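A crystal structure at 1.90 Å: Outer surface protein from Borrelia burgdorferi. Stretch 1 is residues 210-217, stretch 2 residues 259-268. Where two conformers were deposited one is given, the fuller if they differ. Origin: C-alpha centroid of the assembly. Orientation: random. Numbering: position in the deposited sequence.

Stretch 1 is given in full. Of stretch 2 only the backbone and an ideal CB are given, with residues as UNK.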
# COMPACT_ATOMS: atom_id res chain seq x y z
N GLN A 210 10.29 -7.87 14.41
CA GLN A 210 9.47 -7.33 13.30
C GLN A 210 8.75 -6.05 13.73
O GLN A 210 7.54 -5.89 13.54
CB GLN A 210 8.48 -8.39 12.78
CG GLN A 210 9.18 -9.70 12.39
CD GLN A 210 8.23 -10.90 12.23
OE1 GLN A 210 7.02 -10.75 12.17
NE2 GLN A 210 8.81 -12.10 12.17
N PHE A 211 9.52 -5.13 14.33
CA PHE A 211 9.04 -3.81 14.75
C PHE A 211 7.83 -3.93 15.68
O PHE A 211 6.83 -3.22 15.52
CB PHE A 211 8.73 -2.93 13.54
CG PHE A 211 9.88 -2.82 12.57
CD1 PHE A 211 10.96 -1.99 12.84
CD2 PHE A 211 9.90 -3.57 11.40
CE1 PHE A 211 12.04 -1.91 11.96
CE2 PHE A 211 10.96 -3.50 10.51
CZ PHE A 211 12.04 -2.66 10.79
N LYS A 212 7.93 -4.83 16.66
CA LYS A 212 6.93 -5.14 17.68
C LYS A 212 5.68 -5.78 17.10
O LYS A 212 4.67 -5.92 17.81
CB LYS A 212 6.53 -3.90 18.51
CG LYS A 212 7.73 -3.10 19.05
CD LYS A 212 8.35 -3.72 20.27
CE LYS A 212 9.61 -2.94 20.70
NZ LYS A 212 10.72 -3.03 19.69
N MET A 213 5.71 -6.17 15.82
CA MET A 213 4.56 -6.81 15.21
C MET A 213 4.72 -8.32 15.06
O MET A 213 3.73 -9.00 14.74
CB MET A 213 4.26 -6.16 13.86
CG MET A 213 3.71 -4.72 14.08
SD MET A 213 3.30 -3.84 12.57
CE MET A 213 4.99 -3.47 12.01
N LYS A 214 5.91 -8.88 15.33
CA LYS A 214 6.05 -10.34 15.32
C LYS A 214 5.07 -10.98 16.30
O LYS A 214 4.45 -12.01 15.99
CB LYS A 214 7.47 -10.76 15.70
CG LYS A 214 7.66 -12.30 15.71
CD LYS A 214 9.11 -12.70 15.97
CE LYS A 214 9.50 -12.62 17.46
NZ LYS A 214 8.83 -13.66 18.31
N ASP A 215 4.92 -10.38 17.48
CA ASP A 215 4.02 -10.89 18.50
C ASP A 215 2.73 -10.08 18.60
O ASP A 215 2.05 -10.16 19.63
CB ASP A 215 4.72 -10.93 19.87
CG ASP A 215 5.91 -11.86 19.89
OD1 ASP A 215 5.92 -12.83 19.12
OD2 ASP A 215 6.82 -11.64 20.72
N SER A 216 2.39 -9.31 17.56
CA SER A 216 1.11 -8.62 17.55
C SER A 216 0.48 -8.66 16.16
O SER A 216 -0.13 -9.67 15.81
CB SER A 216 1.23 -7.17 18.08
OG SER A 216 1.97 -6.30 17.25
N ALA A 217 0.61 -7.59 15.36
CA ALA A 217 -0.16 -7.49 14.12
C ALA A 217 0.13 -8.65 13.16
O ALA A 217 -0.78 -9.19 12.52
CB ALA A 217 0.09 -6.15 13.44
N UNK A 259 10.57 3.57 6.03
CA UNK A 259 10.92 4.54 7.07
C UNK A 259 10.93 3.82 8.42
O UNK A 259 9.88 3.55 9.00
CB UNK A 259 9.94 5.72 7.08
N UNK A 260 12.13 3.52 8.93
CA UNK A 260 12.25 2.74 10.16
C UNK A 260 11.51 3.40 11.31
O UNK A 260 10.81 2.73 12.09
CB UNK A 260 13.72 2.55 10.53
N UNK A 261 11.65 4.72 11.44
CA UNK A 261 10.97 5.43 12.53
C UNK A 261 9.46 5.21 12.49
O UNK A 261 8.85 4.84 13.51
CB UNK A 261 11.28 6.93 12.46
N UNK A 262 8.83 5.48 11.34
CA UNK A 262 7.38 5.36 11.25
C UNK A 262 6.92 3.92 11.45
O UNK A 262 5.89 3.68 12.09
CB UNK A 262 6.89 5.88 9.90
N UNK A 263 7.66 2.96 10.89
CA UNK A 263 7.27 1.55 11.06
C UNK A 263 7.37 1.14 12.53
O UNK A 263 6.49 0.43 13.04
CB UNK A 263 8.15 0.64 10.20
N UNK A 264 8.43 1.57 13.22
CA UNK A 264 8.55 1.25 14.64
C UNK A 264 7.42 1.89 15.44
O UNK A 264 6.89 1.26 16.36
CB UNK A 264 9.91 1.71 15.18
N UNK A 265 7.06 3.14 15.12
CA UNK A 265 5.98 3.80 15.84
C UNK A 265 4.66 3.07 15.63
O UNK A 265 3.91 2.83 16.59
CB UNK A 265 5.85 5.26 15.39
N UNK A 266 4.37 2.72 14.38
CA UNK A 266 3.14 2.02 14.05
C UNK A 266 3.08 0.66 14.74
O UNK A 266 2.05 0.28 15.30
CB UNK A 266 3.02 1.85 12.53
N UNK A 267 4.19 -0.08 14.69
CA UNK A 267 4.22 -1.37 15.38
C UNK A 267 4.00 -1.25 16.88
O UNK A 267 3.32 -2.09 17.49
CB UNK A 267 5.56 -2.07 15.12
N UNK A 268 4.56 -0.21 17.49
CA UNK A 268 4.36 -0.01 18.92
C UNK A 268 2.90 0.25 19.25
O UNK A 268 2.41 -0.16 20.31
CB UNK A 268 5.22 1.15 19.42

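Stretch 1 folds into two consecutive turns, Gln210 to Met213 (type I') and Met213 to Ser216 (type I), and presents the Phe211 ring, the Lys212 ammonium and the Met213 thioether to a helix that begins at 260 and continues beyond 268.

Position 259 lies just before the first helical turn, where backbone NH groups lack partners, and nothing of stretch 1 is near its CB. Asp, Asn, Ser or Thr would suit. It is Asp259, the N-cap, whose OD1 accepts from the backbone N of position 262 at 3.1 Å.

At 260 the CB points sideways, 5.0 Å from Phe211 CE1, so a long chain, polar or apolar, could brush the ring. Gln260 does so with CG, 4.2 Å from Phe211 CE1. Positions 261 and 262 meet nothing of stretch 1; they are Tyr261 and Lys262.

Position 263 points toward stretch 1, its CB 4.5 Å from Phe211 CG and 5.5 Å from Met213 CE. A medium-sized apolar side chain, Leu, Ile, Val or Met, fits here. Ile263 places CG2 over one face of the Phe211 ring, a CH-pi contact 3.9 Å from the ring centroid, while the same CG2 lies 4.2 Å from Met213 CE.

At 264 the CB is 4.5 Å from Phe211 CD1 and points sideways, but Lys212 NZ offers a positive charge within range of a flexible chain. Glu is favoured by charge and length, and Gln could also accept a hydrogen bond. Glu264, with chi1 t and chi2 p, has its end nearer stretch 1 than its CB direction suggests: Lys212 NZ donates to Glu264 OE1 at 3.0 Å in a salt bridge, and Glu264 OE2 sits at the edge of the Phe211 ring, 3.4 Å from CD1.

Position 265 points away and would accept many residues; it is Gln265. At 266 the CB is beyond 5.5 Å of stretch 1, so only a sizeable side chain could reach Met213. Phe266 turns its ring edge to the sulfur, with CD1 4.2 Å from Met213 SD.

Position 267 is the most restrictive. Its ideal CB would fall 1.8 Å from Phe211 O, a clash, which leaves glycine. Gly267 lets the backbones approach closely: its CA makes a CA-H...O contact with Phe211 O at 3.2 Å.

At 268 the CB points sideways, 5.0 Å from Lys212 CG, and a small residue suffices. Ser268 OG lies 4.1 Å from Lys212 CG and donates to Glu264 O at 3.1 Å.

Stretch 2, residues 259-268: DQYKIEQFGS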
# COMPACT_ATOMS: atom_id res chain seq x y z
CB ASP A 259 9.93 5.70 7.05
CG ASP A 259 10.27 6.84 8.03
OD1 ASP A 259 10.75 6.60 9.15
OD2 ASP A 259 9.99 8.00 7.70
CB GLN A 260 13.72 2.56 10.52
CG GLN A 260 13.95 1.88 11.87
CD GLN A 260 15.36 2.12 12.45
OE1 GLN A 260 15.87 3.25 12.45
NE2 GLN A 260 15.98 1.06 12.95
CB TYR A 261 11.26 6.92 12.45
CG TYR A 261 10.59 7.70 13.56
CD1 TYR A 261 11.06 7.62 14.87
CD2 TYR A 261 9.44 8.43 13.31
CE1 TYR A 261 10.44 8.34 15.88
CE2 TYR A 261 8.80 9.14 14.32
CZ TYR A 261 9.30 9.08 15.60
OH TYR A 261 8.67 9.77 16.61
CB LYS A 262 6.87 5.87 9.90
CG LYS A 262 7.24 7.31 9.58
CD LYS A 262 6.48 7.83 8.35
CE LYS A 262 6.45 6.83 7.20
NZ LYS A 262 6.03 7.48 5.91
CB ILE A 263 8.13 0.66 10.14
CG1 ILE A 263 7.88 1.01 8.66
CG2 ILE A 263 7.84 -0.85 10.38
CD1 ILE A 263 8.96 0.42 7.74
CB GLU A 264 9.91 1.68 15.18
CG GLU A 264 10.14 1.35 16.66
CD GLU A 264 10.38 -0.13 16.93
OE1 GLU A 264 10.13 -0.59 18.07
OE2 GLU A 264 10.83 -0.84 16.01
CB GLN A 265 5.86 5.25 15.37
CG GLN A 265 7.01 6.14 15.83
CD GLN A 265 7.12 6.18 17.35
OE1 GLN A 265 6.12 6.24 18.06
NE2 GLN A 265 8.35 6.13 17.85
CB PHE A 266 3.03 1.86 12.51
CG PHE A 266 1.70 1.31 12.05
CD1 PHE A 266 1.47 -0.05 12.04
CD2 PHE A 266 0.70 2.16 11.61
CE1 PHE A 266 0.24 -0.57 11.63
CE2 PHE A 266 -0.53 1.67 11.19
CZ PHE A 266 -0.76 0.30 11.19
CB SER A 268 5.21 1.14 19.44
OG SER A 268 6.59 0.81 19.39
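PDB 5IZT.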